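Local coordinates for hydrazine synthase alpha subunit (Candidatus Kuenenia stuttgartiensis, PDB 5C2V), which catalyses the condensation of hydroxylamine, made in the gamma subunit, with ammonia to yield hydrazine, the second half-reaction of the hydrazine synthase complex, at the interface of chains A and B. Residues are numbered along the deposited sequence; one frame, centred on the assembly and turned at random. Chains: chain A, Hydrazine synthase alpha subunit; chain B, Hydrazine synthase beta subunit.

The interface of chains A and B. Residues chain A 434, 555, 569-572, 577, 580; chain B 214-216, 218, 224.
This alpha-beta subunit interface of the hydrazine synthase complex, a dimer of alpha-beta-gamma heterotrimers, sets a loop of the beta-propeller-type beta subunit into an aromatic and aliphatic surface of the alpha subunit. B:Leu215 is the central plug, with 72 Å² hidden by chain A. Its CG stands anti to its own carbonyl carbon, and the two methyls diverge: CD2 lies over the centre of the A:Phe434 ring, 3.8 Å above the plane, a CH-pi contact, while CD1 turns toward the backbone carbonyl O of A:Lys570 and CB of A:Phe569. B:Pro216 meets the same phenyl ring from another direction, tip to tip, with CG in plane at the edge and CD 3.5 Å from A:Phe434 CZ. A:Phe434 is thus engaged by neighbouring residues at one face and at its rim. The same B:Pro216 CG also meets A:Leu577 CD1 tip to tip, at 3.6 Å.

A second apolar group forms around B:Gln224, whose CG is anti to its backbone N. Its aliphatic part runs alongside A:Phe569, CG over the ring face but offset toward the rim. The terminal amide, turned 51° from that ring, continues to A:Ile555, where CD1 approaches B:Gln224 CD at 3.5 Å. B:Cys218 adds a looser touch, SG to A:Ile555 CG2 at 3.8 Å.

Packing thins toward B:Trp214, where polar and water-mediated links replace it. B:Trp214 as a whole has 19 Å² hidden by chain A, and its indole crosses the A:Asn571 amide obliquely, the planes 22° apart. The A:Asn571 side chain, CG anti to its backbone N (chi1 -164°), presents OD1 to the backbone of chain B. Nearby, a water bridges the carbonyls, 2.8 Å from A:Ile572 O and 3.0 Å from B:Trp214 O. The direct hydrogen bond runs from B:Trp214 N to A:Asn571 OD1 at 3.2 Å, long but in the carbonyl plane on a lone pair.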
# COMPACT_ATOMS: atom_id res chain seq x y z
N PHE A 434 30.93 -0.53 2.66
CA PHE A 434 31.72 -1.71 2.96
C PHE A 434 31.20 -2.96 2.24
O PHE A 434 31.99 -3.81 1.84
CB PHE A 434 31.77 -1.94 4.48
CG PHE A 434 32.40 -0.79 5.23
CD1 PHE A 434 33.78 -0.66 5.29
CD2 PHE A 434 31.61 0.16 5.85
CE1 PHE A 434 34.36 0.39 5.98
CE2 PHE A 434 32.18 1.22 6.53
CZ PHE A 434 33.56 1.33 6.60
N ILE A 555 30.50 7.04 5.64
CA ILE A 555 30.59 5.58 5.64
C ILE A 555 29.22 4.92 5.75
O ILE A 555 28.29 5.47 6.35
CB ILE A 555 31.48 5.06 6.79
CG1 ILE A 555 30.79 5.25 8.14
CG2 ILE A 555 32.83 5.74 6.77
CD1 ILE A 555 31.51 4.59 9.29
N PHE A 569 26.35 -1.14 13.12
CA PHE A 569 27.32 -1.34 12.04
C PHE A 569 27.85 -2.77 12.07
O PHE A 569 28.16 -3.30 13.13
CB PHE A 569 28.47 -0.34 12.16
CG PHE A 569 28.19 0.98 11.50
CD1 PHE A 569 28.65 1.25 10.22
CD2 PHE A 569 27.49 1.97 12.17
CE1 PHE A 569 28.40 2.46 9.62
CE2 PHE A 569 27.24 3.20 11.57
CZ PHE A 569 27.70 3.44 10.29
N LYS A 570 27.94 -3.38 10.90
CA LYS A 570 28.47 -4.73 10.79
C LYS A 570 29.99 -4.68 10.76
O LYS A 570 30.57 -3.82 10.09
CB LYS A 570 27.93 -5.43 9.54
CG LYS A 570 28.37 -6.87 9.39
CD LYS A 570 27.74 -7.50 8.16
CE LYS A 570 28.09 -8.98 8.05
NZ LYS A 570 27.48 -9.60 6.85
N ASN A 571 30.65 -5.60 11.46
CA ASN A 571 32.10 -5.61 11.45
C ASN A 571 32.57 -6.23 10.15
O ASN A 571 32.33 -7.41 9.88
CB ASN A 571 32.65 -6.38 12.66
CG ASN A 571 34.11 -6.09 12.92
OD1 ASN A 571 34.62 -5.01 12.58
ND2 ASN A 571 34.81 -7.05 13.52
N ILE A 572 33.25 -5.42 9.35
CA ILE A 572 33.66 -5.82 8.01
C ILE A 572 35.07 -5.34 7.73
O ILE A 572 35.40 -4.18 7.96
CB ILE A 572 32.71 -5.26 6.92
CG1 ILE A 572 31.26 -5.67 7.18
CG2 ILE A 572 33.15 -5.71 5.54
CD1 ILE A 572 30.29 -5.18 6.12
N LEU A 577 38.82 0.15 2.26
CA LEU A 577 39.40 0.87 3.39
C LEU A 577 40.84 1.29 3.11
O LEU A 577 41.28 2.36 3.53
CB LEU A 577 39.34 0.01 4.65
CG LEU A 577 40.06 0.57 5.88
CD1 LEU A 577 39.47 1.90 6.29
CD2 LEU A 577 40.02 -0.42 7.03
N TRP A 580 41.43 4.33 0.56
CA TRP A 580 40.86 5.61 0.98
C TRP A 580 41.90 6.71 1.18
O TRP A 580 42.04 7.60 0.34
CB TRP A 580 40.05 5.41 2.26
CG TRP A 580 38.98 6.43 2.48
CD1 TRP A 580 38.67 7.48 1.68
CD2 TRP A 580 38.06 6.47 3.58
NE1 TRP A 580 37.62 8.19 2.21
CE2 TRP A 580 37.23 7.59 3.38
CE3 TRP A 580 37.87 5.68 4.71
CZ2 TRP A 580 36.22 7.94 4.27
CZ3 TRP A 580 36.86 6.03 5.60
CH2 TRP A 580 36.05 7.14 5.37
N TRP B 214 37.53 -3.63 12.87
CA TRP B 214 37.96 -3.63 11.48
C TRP B 214 37.38 -2.44 10.72
O TRP B 214 37.57 -2.32 9.51
CB TRP B 214 37.57 -4.94 10.79
CG TRP B 214 38.27 -6.15 11.35
CD1 TRP B 214 37.69 -7.18 12.03
CD2 TRP B 214 39.67 -6.44 11.29
NE1 TRP B 214 38.65 -8.11 12.38
CE2 TRP B 214 39.87 -7.67 11.94
CE3 TRP B 214 40.77 -5.78 10.74
CZ2 TRP B 214 41.13 -8.25 12.06
CZ3 TRP B 214 42.02 -6.36 10.86
CH2 TRP B 214 42.19 -7.58 11.52
N LEU B 215 36.68 -1.57 11.44
CA LEU B 215 36.01 -0.45 10.82
C LEU B 215 36.68 0.85 11.22
O LEU B 215 37.25 0.95 12.31
CB LEU B 215 34.53 -0.41 11.22
CG LEU B 215 33.58 -1.49 10.70
CD1 LEU B 215 32.16 -1.19 11.17
CD2 LEU B 215 33.64 -1.59 9.19
N PRO B 216 36.62 1.86 10.34
CA PRO B 216 37.17 3.19 10.63
C PRO B 216 36.47 3.81 11.82
O PRO B 216 35.29 3.54 12.03
CB PRO B 216 36.89 3.98 9.35
CG PRO B 216 36.72 2.95 8.29
CD PRO B 216 36.09 1.77 8.97
N CYS B 218 34.75 6.81 12.97
CA CYS B 218 34.17 7.93 12.24
C CYS B 218 33.06 8.61 13.03
O CYS B 218 33.19 9.77 13.41
CB CYS B 218 33.64 7.46 10.88
SG CYS B 218 34.94 7.03 9.70
N GLN B 224 28.78 2.20 15.99
CA GLN B 224 29.81 1.98 14.98
C GLN B 224 31.12 1.50 15.58
O GLN B 224 31.87 0.75 14.96
CB GLN B 224 30.05 3.25 14.16
CG GLN B 224 31.12 3.08 13.09
CD GLN B 224 31.88 4.35 12.79
OE1 GLN B 224 31.35 5.45 12.94
NE2 GLN B 224 33.13 4.21 12.39
O HOH W 1 37.13 -2.49 6.57